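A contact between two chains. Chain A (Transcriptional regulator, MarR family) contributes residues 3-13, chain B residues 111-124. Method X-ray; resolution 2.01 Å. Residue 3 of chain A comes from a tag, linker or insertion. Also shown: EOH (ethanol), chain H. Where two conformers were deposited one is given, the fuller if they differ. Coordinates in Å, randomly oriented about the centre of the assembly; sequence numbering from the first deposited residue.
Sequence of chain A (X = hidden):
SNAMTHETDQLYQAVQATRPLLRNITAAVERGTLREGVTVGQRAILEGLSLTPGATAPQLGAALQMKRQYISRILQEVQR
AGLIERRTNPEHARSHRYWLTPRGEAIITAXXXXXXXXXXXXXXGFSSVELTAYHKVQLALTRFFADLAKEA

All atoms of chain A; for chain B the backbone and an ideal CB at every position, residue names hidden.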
# COMPACT_ATOMS: atom_id res chain seq x y z
N ALA A 3 -6.98 -13.48 25.11
CA ALA A 3 -5.98 -12.52 25.62
C ALA A 3 -5.24 -11.70 24.53
O ALA A 3 -4.66 -10.64 24.81
CB ALA A 3 -4.99 -13.23 26.53
N MSE A 4 -5.26 -12.19 23.29
CA MSE A 4 -4.52 -11.53 22.21
C MSE A 4 -5.36 -10.49 21.48
O MSE A 4 -4.83 -9.75 20.67
CB MSE A 4 -3.99 -12.57 21.22
CG MSE A 4 -2.85 -13.38 21.79
SE MSE A 4 -1.32 -12.24 22.15
CE MSE A 4 -0.90 -11.66 20.31
N THR A 5 -6.64 -10.40 21.82
CA THR A 5 -7.55 -9.55 21.09
C THR A 5 -7.10 -8.08 21.04
O THR A 5 -7.13 -7.47 19.97
CB THR A 5 -8.97 -9.67 21.61
OG1 THR A 5 -9.42 -11.02 21.40
CG2 THR A 5 -9.90 -8.68 20.89
N HIS A 6 -6.70 -7.51 22.16
CA HIS A 6 -6.21 -6.13 22.14
C HIS A 6 -5.05 -5.99 21.12
O HIS A 6 -5.04 -5.07 20.32
CB HIS A 6 -5.76 -5.65 23.52
CG HIS A 6 -4.82 -4.48 23.46
ND1 HIS A 6 -5.22 -3.21 23.08
CD2 HIS A 6 -3.47 -4.40 23.64
CE1 HIS A 6 -4.17 -2.41 23.05
NE2 HIS A 6 -3.10 -3.10 23.40
N GLU A 7 -4.08 -6.89 21.19
CA GLU A 7 -2.91 -6.77 20.32
C GLU A 7 -3.25 -6.99 18.87
O GLU A 7 -2.64 -6.35 18.01
CB GLU A 7 -1.77 -7.73 20.72
CG GLU A 7 -1.22 -7.47 22.14
CD GLU A 7 0.12 -8.16 22.34
OE1 GLU A 7 1.04 -7.89 21.54
OE2 GLU A 7 0.25 -8.97 23.29
N THR A 8 -4.16 -7.92 18.57
CA THR A 8 -4.49 -8.15 17.15
C THR A 8 -5.41 -7.06 16.59
O THR A 8 -5.34 -6.73 15.41
CB THR A 8 -5.07 -9.58 16.88
OG1 THR A 8 -6.27 -9.75 17.64
CG2 THR A 8 -4.10 -10.64 17.28
N ASP A 9 -6.26 -6.48 17.44
CA ASP A 9 -7.08 -5.35 17.05
C ASP A 9 -6.15 -4.18 16.70
O ASP A 9 -6.35 -3.48 15.71
CB ASP A 9 -7.99 -4.91 18.21
CG ASP A 9 -9.24 -5.77 18.37
OD1 ASP A 9 -9.57 -6.61 17.52
OD2 ASP A 9 -9.93 -5.55 19.38
N GLN A 10 -5.14 -3.95 17.54
CA GLN A 10 -4.22 -2.86 17.27
C GLN A 10 -3.40 -3.13 15.97
O GLN A 10 -3.22 -2.24 15.14
CB GLN A 10 -3.29 -2.69 18.47
CG GLN A 10 -2.24 -1.54 18.31
CD GLN A 10 -1.41 -1.38 19.60
OE1 GLN A 10 -1.70 -0.53 20.43
NE2 GLN A 10 -0.42 -2.23 19.78
N LEU A 11 -2.89 -4.36 15.82
CA LEU A 11 -2.11 -4.71 14.64
C LEU A 11 -2.99 -4.61 13.39
O LEU A 11 -2.55 -4.10 12.35
CB LEU A 11 -1.51 -6.13 14.77
CG LEU A 11 -0.65 -6.60 13.56
CD1 LEU A 11 0.50 -5.61 13.33
CD2 LEU A 11 -0.11 -7.99 13.81
N TYR A 12 -4.23 -5.10 13.49
CA TYR A 12 -5.16 -4.95 12.38
C TYR A 12 -5.35 -3.48 11.94
O TYR A 12 -5.33 -3.16 10.74
CB TYR A 12 -6.50 -5.61 12.70
CG TYR A 12 -7.51 -5.55 11.56
CD1 TYR A 12 -7.30 -6.28 10.37
CD2 TYR A 12 -8.68 -4.81 11.68
CE1 TYR A 12 -8.24 -6.23 9.31
CE2 TYR A 12 -9.63 -4.75 10.63
CZ TYR A 12 -9.41 -5.47 9.45
OH TYR A 12 -10.32 -5.42 8.41
N GLN A 13 -5.50 -2.58 12.91
CA GLN A 13 -5.61 -1.16 12.59
C GLN A 13 -4.37 -0.65 11.86
O GLN A 13 -4.47 0.11 10.89
CB GLN A 13 -5.86 -0.37 13.89
CG GLN A 13 -6.24 1.09 13.66
CD GLN A 13 -6.40 1.82 14.98
OE1 GLN A 13 -5.42 2.03 15.71
NE2 GLN A 13 -7.64 2.18 15.30
N UNK B 111 -14.73 -14.91 8.40
CA UNK B 111 -13.55 -14.32 7.80
C UNK B 111 -12.69 -13.59 8.87
O UNK B 111 -11.47 -13.81 8.99
CB UNK B 111 -13.96 -13.35 6.69
N UNK B 112 -13.34 -12.73 9.63
CA UNK B 112 -12.66 -11.94 10.67
C UNK B 112 -12.01 -12.81 11.75
O UNK B 112 -10.90 -12.52 12.21
CB UNK B 112 -13.66 -10.98 11.32
N UNK B 113 -12.68 -13.89 12.14
CA UNK B 113 -12.10 -14.77 13.14
C UNK B 113 -10.85 -15.45 12.58
O UNK B 113 -9.86 -15.60 13.28
CB UNK B 113 -13.12 -15.81 13.60
N UNK B 114 -10.88 -15.83 11.31
CA UNK B 114 -9.73 -16.47 10.68
C UNK B 114 -8.56 -15.48 10.58
O UNK B 114 -7.42 -15.81 10.91
CB UNK B 114 -10.11 -17.00 9.29
N UNK B 115 -8.85 -14.27 10.13
CA UNK B 115 -7.83 -13.21 10.01
C UNK B 115 -7.18 -12.87 11.34
O UNK B 115 -5.97 -12.68 11.41
CB UNK B 115 -8.45 -11.94 9.42
N UNK B 116 -7.97 -12.75 12.40
CA UNK B 116 -7.39 -12.39 13.69
C UNK B 116 -6.58 -13.53 14.27
O UNK B 116 -5.55 -13.29 14.93
CB UNK B 116 -8.49 -11.98 14.67
N UNK B 117 -7.03 -14.76 14.03
CA UNK B 117 -6.24 -15.91 14.45
C UNK B 117 -4.88 -15.90 13.77
O UNK B 117 -3.86 -16.17 14.41
CB UNK B 117 -6.98 -17.21 14.14
N UNK B 118 -4.85 -15.61 12.47
CA UNK B 118 -3.57 -15.50 11.77
C UNK B 118 -2.70 -14.32 12.25
O UNK B 118 -1.48 -14.45 12.37
CB UNK B 118 -3.83 -15.36 10.27
N UNK B 119 -3.31 -13.17 12.53
CA UNK B 119 -2.55 -12.05 13.12
C UNK B 119 -1.98 -12.41 14.49
O UNK B 119 -0.86 -12.00 14.83
CB UNK B 119 -3.44 -10.81 13.25
N UNK B 120 -2.74 -13.19 15.27
CA UNK B 120 -2.24 -13.70 16.56
C UNK B 120 -1.01 -14.59 16.39
O UNK B 120 -0.06 -14.47 17.16
CB UNK B 120 -3.34 -14.48 17.28
N UNK B 121 -1.05 -15.49 15.40
CA UNK B 121 0.10 -16.32 15.05
C UNK B 121 1.32 -15.47 14.73
O UNK B 121 2.42 -15.71 15.24
CB UNK B 121 -0.24 -17.22 13.86
N UNK B 122 1.13 -14.49 13.87
CA UNK B 122 2.21 -13.61 13.50
C UNK B 122 2.76 -12.91 14.75
O UNK B 122 3.97 -12.85 14.96
CB UNK B 122 1.74 -12.59 12.46
N UNK B 123 1.86 -12.39 15.58
CA UNK B 123 2.24 -11.57 16.74
C UNK B 123 3.07 -12.34 17.78
O UNK B 123 3.88 -11.73 18.53
CB UNK B 123 0.98 -11.01 17.41
N UNK B 124 2.89 -13.66 17.84
CA UNK B 124 3.62 -14.52 18.77
C UNK B 124 5.12 -14.47 18.58
O UNK B 124 5.86 -14.81 19.50
CB UNK B 124 3.14 -15.97 18.62
C1 EOH H . -4.79 -12.92 7.57
C2 EOH H . -4.68 -12.31 6.17
O EOH H . -4.74 -11.95 8.66

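A helical segment of chain A crosses a helical segment of chain B nearly at right angles (99°), with the axes 9.3 Å apart at their closest. Chain A offers Met A4, Thr A8, Leu A11 and Tyr A12, a largely apolar surface with the Tyr A12 ring at one end.

Positions 111, 113 and 114 lie out of reach of chain A, and this contact leaves the choice open; they are Ile B111, Ala B113 and Asp B114. At position 112 CA-to-CB points sideways, and a short side chain would fall short of chain A. A long one could reach the ring of Tyr A12, which favours something flat, apolar or cationic. The residue is Arg B112, its guanidinium stacked on the ring with centres 3.9 Å apart and planes at 18°, a cation-pi contact.

Position 115 points toward chain A, but its ideal CB has nothing of that stretch within 5.5 Å, so a longer, even polar, side chain fits. Glu B115 accepts a hydrogen bond at OE1 from Arg B112 NH1 (2.7 Å), a salt bridge that helps to hold the guanidinium.

At 116 CA-to-CB points sideways and the ideal CB is 4.3 Å from Thr A8 OG1; the Tyr A12 ring lies off to another side, within reach of a long flexible chain. Leu or Met would suit. Selenomethionine Met B116 brings CE to 3.6 Å from Tyr A12 CD1, and its selenium lies obliquely to the ring.

Positions 117 and 118 point away, where small or polar residues are equally acceptable. They are Ala B117 and Lys B118, and Lys B118 forms a salt bridge with Asp B114.

Position 119 points toward chain A, and its ideal CB is 4.1 Å from Thr A8 CG2 and 4.4 Å from Leu A11 CD2: a place for a branched aliphatic. Leu B119 sets CD2 3.9 Å from Leu A11 CD2 and CD1 3.8 Å from Tyr A12 CB.

At 120 the ideal CB is already 3.9 Å from Thr A8 CG2 and 4.4 Å from Met A4 CB, favouring a small residue; Ala B120 fills it.

Position 121 points away, so chain A leaves the choice open; it is Leu B121. At 122, sideways, a large apolar group could reach Leu A11; Phe B122 CD2 lies 3.8 Å from Leu A11 CD2.

Position 123 points toward chain A with its ideal CB 3.5 Å from Met A4 CE, which favours Ala, Ser or Cys. Ser B123 turns OG back to Leu B119 O (2.8 Å), satisfying the hydroxyl within its own helix beside apolar neighbours. At 124, sideways, the ideal CB has nothing of chain A within 5.5 Å, so many residues, polar ones included, would do; it is Glu B124.

Chain B (111-124) IRADEMAKLALFSE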
# COMPACT_ATOMS: atom_id res chain seq x y z
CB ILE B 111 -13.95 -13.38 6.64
CG1 ILE B 111 -14.49 -14.20 5.44
CG2 ILE B 111 -12.74 -12.57 6.17
CD1 ILE B 111 -15.17 -13.29 4.37
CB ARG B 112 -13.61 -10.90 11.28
CG ARG B 112 -14.08 -9.84 10.20
CD ARG B 112 -12.92 -8.97 9.62
NE ARG B 112 -12.36 -8.23 10.73
CZ ARG B 112 -11.10 -8.29 11.16
NH1 ARG B 112 -10.18 -9.01 10.52
NH2 ARG B 112 -10.77 -7.59 12.24
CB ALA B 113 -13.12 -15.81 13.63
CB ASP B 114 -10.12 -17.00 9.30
CG ASP B 114 -8.94 -17.58 8.54
OD1 ASP B 114 -8.19 -18.40 9.11
OD2 ASP B 114 -8.76 -17.20 7.36
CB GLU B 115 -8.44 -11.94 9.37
CG GLU B 115 -8.79 -12.16 7.89
CD GLU B 115 -9.59 -11.01 7.28
OE1 GLU B 115 -10.10 -10.13 8.02
OE2 GLU B 115 -9.71 -11.01 6.04
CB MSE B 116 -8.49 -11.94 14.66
CG MSE B 116 -9.19 -10.61 14.19
SE MSE B 116 -8.06 -9.00 13.84
CE MSE B 116 -7.44 -9.47 12.02
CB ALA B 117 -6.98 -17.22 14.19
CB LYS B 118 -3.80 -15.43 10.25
CG LYS B 118 -4.33 -16.77 9.70
CD LYS B 118 -4.84 -16.65 8.26
CE LYS B 118 -4.82 -18.04 7.57
NZ LYS B 118 -5.48 -19.12 8.39
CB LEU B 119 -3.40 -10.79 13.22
CG LEU B 119 -3.60 -10.01 11.92
CD1 LEU B 119 -4.21 -8.65 12.31
CD2 LEU B 119 -2.25 -9.83 11.16
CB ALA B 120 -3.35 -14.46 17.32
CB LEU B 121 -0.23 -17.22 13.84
CG LEU B 121 0.91 -18.11 13.33
CD1 LEU B 121 1.28 -19.16 14.37
CD2 LEU B 121 0.58 -18.79 12.00
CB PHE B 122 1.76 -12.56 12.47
CG PHE B 122 2.80 -11.48 12.24
CD1 PHE B 122 3.85 -11.70 11.34
CD2 PHE B 122 2.77 -10.29 12.96
CE1 PHE B 122 4.86 -10.75 11.14
CE2 PHE B 122 3.81 -9.31 12.79
CZ PHE B 122 4.84 -9.55 11.87
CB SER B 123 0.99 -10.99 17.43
OG SER B 123 0.30 -10.12 16.56
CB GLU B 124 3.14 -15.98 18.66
CG GLU B 124 1.77 -16.15 19.25
CD GLU B 124 1.12 -17.50 18.93
OE1 GLU B 124 1.74 -18.36 18.25
OE2 GLU B 124 -0.01 -17.69 19.42
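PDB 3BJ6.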